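Local structure of disulfide isomerase DsbG N-terminal domain-containing protein (Helicobacter pylori, 3TDG) at residues Ile87-Ser90 with Asn91-Ser95; Lys164-Thr167 with Lys168-Asp171. The protein is a thioredoxin-fold oxidoreductase of the DsbG type that probably reduces or isomerises disulfide bonds in other proteins. All coordinates share one frame; numbering follows the deposited sequence.

Contact 1: residues Ile87-Ser90 with Asn91-Ser95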
loop_
_atom_site.group_PDB
_atom_site.type_symbol
_atom_site.label_atom_id
_atom_site.label_comp_id
_atom_site.label_asym_id
_atom_site.label_seq_id
_atom_site.Cartn_x
_atom_site.Cartn_y
_atom_site.Cartn_z
ATOM N N ILE A 87 3.274 20.400 15.313
ATOM C CA ILE A 87 3.810 19.071 15.042
ATOM C C ILE A 87 2.641 18.104 14.925
ATOM O O ILE A 87 1.784 18.054 15.814
ATOM C CB ILE A 87 4.773 18.615 16.169
ATOM C CG1 ILE A 87 5.913 19.620 16.310
ATOM C CG2 ILE A 87 5.349 17.213 15.875
ATOM C CD1 ILE A 87 6.591 19.622 17.679
ATOM N N GLY A 88 2.587 17.346 13.827
ATOM C CA GLY A 88 1.527 16.353 13.663
ATOM C C GLY A 88 1.678 15.211 14.673
ATOM O O GLY A 88 2.793 14.723 14.894
ATOM N N LEU A 89 0.571 14.797 15.285
ATOM C CA LEU A 89 0.568 13.642 16.190
ATOM C C LEU A 89 0.427 12.354 15.406
ATOM O O LEU A 89 -0.172 12.329 14.334
ATOM C CB LEU A 89 -0.569 13.728 17.206
ATOM C CG LEU A 89 -0.343 14.459 18.533
ATOM C CD1 LEU A 89 -1.625 14.500 19.319
ATOM C CD2 LEU A 89 0.762 13.779 19.340
ATOM N N SER A 90 0.988 11.284 15.958
ATOM C CA SER A 90 0.940 9.965 15.345
ATOM C C SER A 90 0.998 8.947 16.471
ATOM O O SER A 90 0.955 9.326 17.642
ATOM C CB SER A 90 2.140 9.779 14.408
ATOM O OG SER A 90 3.350 9.614 15.147
ATOM N N ASN A 91 1.132 7.671 16.116
ATOM C CA ASN A 91 1.394 6.603 17.075
ATOM C C ASN A 91 2.746 6.731 17.760
ATOM O O ASN A 91 2.937 6.173 18.834
ATOM C CB ASN A 91 1.299 5.224 16.409
ATOM C CG ASN A 91 -0.134 4.788 16.136
ATOM O OD1 ASN A 91 -1.114 5.460 16.512
ATOM N ND2 ASN A 91 -0.266 3.647 15.463
ATOM N N ILE A 92 3.695 7.429 17.142
ATOM C CA ILE A 92 4.981 7.665 17.798
ATOM C C ILE A 92 4.799 8.821 18.767
ATOM O O ILE A 92 5.016 9.988 18.423
ATOM C CB ILE A 92 6.132 7.896 16.801
ATOM C CG1 ILE A 92 6.200 6.735 15.806
ATOM C CG2 ILE A 92 7.498 8.091 17.547
ATOM C CD1 ILE A 92 7.065 7.002 14.573
ATOM N N PHE A 93 4.348 8.465 19.971
ATOM C CA PHE A 93 4.111 9.387 21.060
ATOM C C PHE A 93 4.402 8.679 22.392
ATOM O O PHE A 93 3.806 7.648 22.702
ATOM C CB PHE A 93 2.658 9.864 21.083
ATOM C CG PHE A 93 2.376 10.807 22.203
ATOM C CD1 PHE A 93 2.581 12.180 22.039
ATOM C CD2 PHE A 93 1.964 10.333 23.446
ATOM C CE1 PHE A 93 2.366 13.063 23.083
ATOM C CE2 PHE A 93 1.750 11.214 24.512
ATOM C CZ PHE A 93 1.953 12.579 24.327
ATOM N N PHE A 94 5.296 9.231 23.187
ATOM C CA PHE A 94 5.585 8.632 24.493
ATOM C C PHE A 94 5.681 9.703 25.526
ATOM O O PHE A 94 6.144 10.819 25.253
ATOM C CB PHE A 94 6.858 7.787 24.469
ATOM C CG PHE A 94 6.892 6.803 23.343
ATOM C CD1 PHE A 94 6.202 5.594 23.436
ATOM C CD2 PHE A 94 7.583 7.093 22.180
ATOM C CE1 PHE A 94 6.201 4.695 22.380
ATOM C CE2 PHE A 94 7.595 6.193 21.119
ATOM C CZ PHE A 94 6.908 4.994 21.219
ATOM N N SER A 95 5.213 9.364 26.719
ATOM C CA SER A 95 5.300 10.273 27.852
ATOM C C SER A 95 5.442 9.486 29.147
ATOM O O SER A 95 4.935 8.357 29.241
ATOM C CB SER A 95 4.056 11.157 27.916
ATOM O OG SER A 95 4.171 12.059 28.995
#
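L89 and F93, four residues apart in sequence, pack together across the short loop that joins strand 85-88 to strand 93-95. The F93 side chain carries most of this contact. Its CB lies 3.9 Å from the carbonyl O of S90. From there CG stands anti to the backbone N (chi1 179°), which points the ring at L89. Ring atom CD1 then meets the CD2 methyl of L89 at 3.6 Å, and CE1, the next atom along, is 4.1 Å from the same L89 CD2. The two side chains approach at a slant, the methyl coming obliquely to the ring near these two carbons. Further contacts of F93 are with D100 and V104 of helix 98-129 and with L85 of the second subunit.

The loop also holds a polar bond. The amide N of I92 donates to OG of S90 at 3.0 Å, with a bent N-H...O angle of 142°. The hydroxyl can take this bond because chi1 of 72° sets OG between the backbone N and the carbonyl carbon of S90, bringing it round toward the following residues. I92 is itself the centre of an inverse gamma turn, in which the F93 N bonds weakly to the N91 O at 2.9 Å. Serine hydroxyl and gamma turn together redirect the chain within two residues. The S90 side chain also lies about 3 Å from a bound hexaethylene glycol, probably a crystallisation additive.

L89 fits between strand 74-79, where it touches P76 and V78, and V104 of helix 98-129. The segment beyond the loop reaches the second subunit: F93 and F94, like I87 before the loop, pair antiparallel with a strand of that chain.

Contact 2: residues Lys164-Thr167 with Lys168-Asp171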
loop_
_atom_site.group_PDB
_atom_site.type_symbol
_atom_site.label_atom_id
_atom_site.label_comp_id
_atom_site.label_asym_id
_atom_site.label_seq_id
_atom_site.Cartn_x
_atom_site.Cartn_y
_atom_site.Cartn_z
ATOM N N LYS A 164 -38.212 -6.457 -3.651
ATOM C CA LYS A 164 -38.853 -5.962 -2.429
ATOM C C LYS A 164 -38.590 -4.472 -2.236
ATOM O O LYS A 164 -39.516 -3.692 -1.973
ATOM C CB LYS A 164 -38.384 -6.771 -1.204
ATOM C CG LYS A 164 -38.509 -6.029 0.138
ATOM C CD LYS A 164 -38.153 -6.966 1.291
ATOM C CE LYS A 164 -37.188 -6.332 2.277
ATOM N NZ LYS A 164 -36.106 -7.309 2.565
ATOM N N GLU A 165 -37.329 -4.072 -2.361
ATOM C CA GLU A 165 -36.976 -2.659 -2.325
ATOM C C GLU A 165 -37.774 -1.849 -3.375
ATOM O O GLU A 165 -38.254 -0.749 -3.086
ATOM C CB GLU A 165 -35.463 -2.472 -2.499
ATOM C CG GLU A 165 -35.004 -1.005 -2.549
ATOM C CD GLU A 165 -35.335 -0.206 -1.278
ATOM O OE1 GLU A 165 -35.194 -0.745 -0.164
ATOM O OE2 GLU A 165 -35.712 0.982 -1.391
ATOM N N LEU A 166 -37.942 -2.401 -4.573
ATOM C CA LEU A 166 -38.725 -1.713 -5.609
ATOM C C LEU A 166 -40.171 -1.375 -5.177
ATOM O O LEU A 166 -40.707 -0.339 -5.571
ATOM C CB LEU A 166 -38.695 -2.492 -6.921
ATOM C CG LEU A 166 -39.425 -1.874 -8.121
ATOM C CD1 LEU A 166 -38.864 -0.490 -8.457
ATOM C CD2 LEU A 166 -39.393 -2.794 -9.314
ATOM N N THR A 167 -40.792 -2.220 -4.350
ATOM C CA THR A 167 -42.162 -1.948 -3.862
ATOM C C THR A 167 -42.235 -0.699 -2.978
ATOM O O THR A 167 -43.300 -0.101 -2.822
ATOM C CB THR A 167 -42.793 -3.168 -3.112
ATOM O OG1 THR A 167 -42.085 -3.404 -1.886
ATOM C CG2 THR A 167 -42.744 -4.429 -3.963
ATOM N N LYS A 168 -41.098 -0.300 -2.417
ATOM C CA LYS A 168 -41.022 0.860 -1.528
ATOM C C LYS A 168 -40.732 2.165 -2.259
ATOM O O LYS A 168 -40.645 3.230 -1.624
ATOM C CB LYS A 168 -39.946 0.633 -0.462
ATOM C CG LYS A 168 -40.051 -0.723 0.224
ATOM C CD LYS A 168 -39.074 -0.865 1.361
ATOM C CE LYS A 168 -39.246 -2.232 2.028
ATOM N NZ LYS A 168 -38.308 -2.415 3.169
ATOM N N LEU A 169 -40.582 2.093 -3.583
ATOM C CA LEU A 169 -40.146 3.255 -4.367
ATOM C C LEU A 169 -41.088 4.464 -4.266
ATOM O O LEU A 169 -40.623 5.569 -4.023
ATOM C CB LEU A 169 -39.880 2.875 -5.837
ATOM C CG LEU A 169 -39.346 3.963 -6.772
ATOM C CD1 LEU A 169 -38.021 4.536 -6.268
ATOM C CD2 LEU A 169 -39.218 3.407 -8.199
ATOM N N ARG A 170 -42.394 4.246 -4.448
ATOM C CA ARG A 170 -43.398 5.326 -4.308
ATOM C C ARG A 170 -43.400 5.981 -2.921
ATOM O O ARG A 170 -43.680 7.181 -2.810
ATOM C CB ARG A 170 -44.811 4.843 -4.665
ATOM C CG ARG A 170 -45.058 4.726 -6.153
ATOM C CD ARG A 170 -46.438 4.174 -6.447
ATOM N NE ARG A 170 -46.590 3.765 -7.845
ATOM C CZ ARG A 170 -46.344 2.540 -8.308
ATOM N NH1 ARG A 170 -45.918 1.576 -7.493
ATOM N NH2 ARG A 170 -46.522 2.270 -9.594
ATOM N N ASP A 171 -43.081 5.206 -1.875
ATOM C CA ASP A 171 -42.942 5.771 -0.516
ATOM C C ASP A 171 -41.679 6.586 -0.363
ATOM O O ASP A 171 -41.708 7.652 0.257
ATOM C CB ASP A 171 -42.989 4.690 0.568
ATOM C CG ASP A 171 -44.368 4.112 0.756
ATOM O OD1 ASP A 171 -45.333 4.588 0.120
ATOM O OD2 ASP A 171 -44.492 3.156 1.538
HETATM O O HOH W 1 -43.444 1.882 -5.100
#
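Two backbone hydrogen bonds link K164-T167 to K168-D171, joining helix 160-167 to helix 169-175. K168 N donates to E165 O at 3.0 Å and L169 N to L166 O at 3.1 Å. Both span three residues, as in a 3-10 helix. E165 O is 3.7 Å from L169 N, too long for a regular alpha-helical bond and consistent with a break in the alpha-helical bonding between the two helices. This helical segment runs on from the putative CxxC at the start of helix 160-167, in a thioredoxin-type fold.

A side-chain bond and a water serve the carbonyls near this break. T167 OG1 donates to K164 O at 2.6 Å, in the carbonyl plane; its chi1 of 67° turns the hydroxyl back over the preceding turn. A water donates to T167 O and accepts from R170 N, bridging a gap where the direct helical bond is missing.

The apolar contact is between L166 and L169, whose CD1 and CD2 branches respectively meet at 3.9 Å, next to M180 and V178 of strand 177-182. L166 also packs on Y222 and L169 on I215, both of helix 211-222.

Among the charged groups, the extended K168 chain runs beside K164 and crosses E165 at about a right angle, its CD 4.2 Å from E165 OE1. K168 NZ stays 4.9 Å from E165 OE1, and the E165 carboxylate may partly offset the like charges of K164 and K168, whose NZ atoms are 5.4 Å apart. Hydroxyl and water therefore supply bonds at a break in the helix, with buried leucines and exposed lysines around it.

Contacts 1 and 2 lie on opposite sides of the chain's centre, their centres 50 Å apart and their nearest atoms about 38 Å apart. Contact 1 belongs to the N-terminal DsbG-type region and takes part in the subunit interface, whereas no other protein chain of the assembly touches contact 2. The long helix 98-129, against which L89, N91 and F93 pack, follows contact 1 in the chain and leads toward the thioredoxin-fold part. There, contact 2 lies on the helical segment whose start carries C159 and C162, which fit a thioredoxin-type CxxC and are probably the redox motif; E165 lies near these cysteines without touching them.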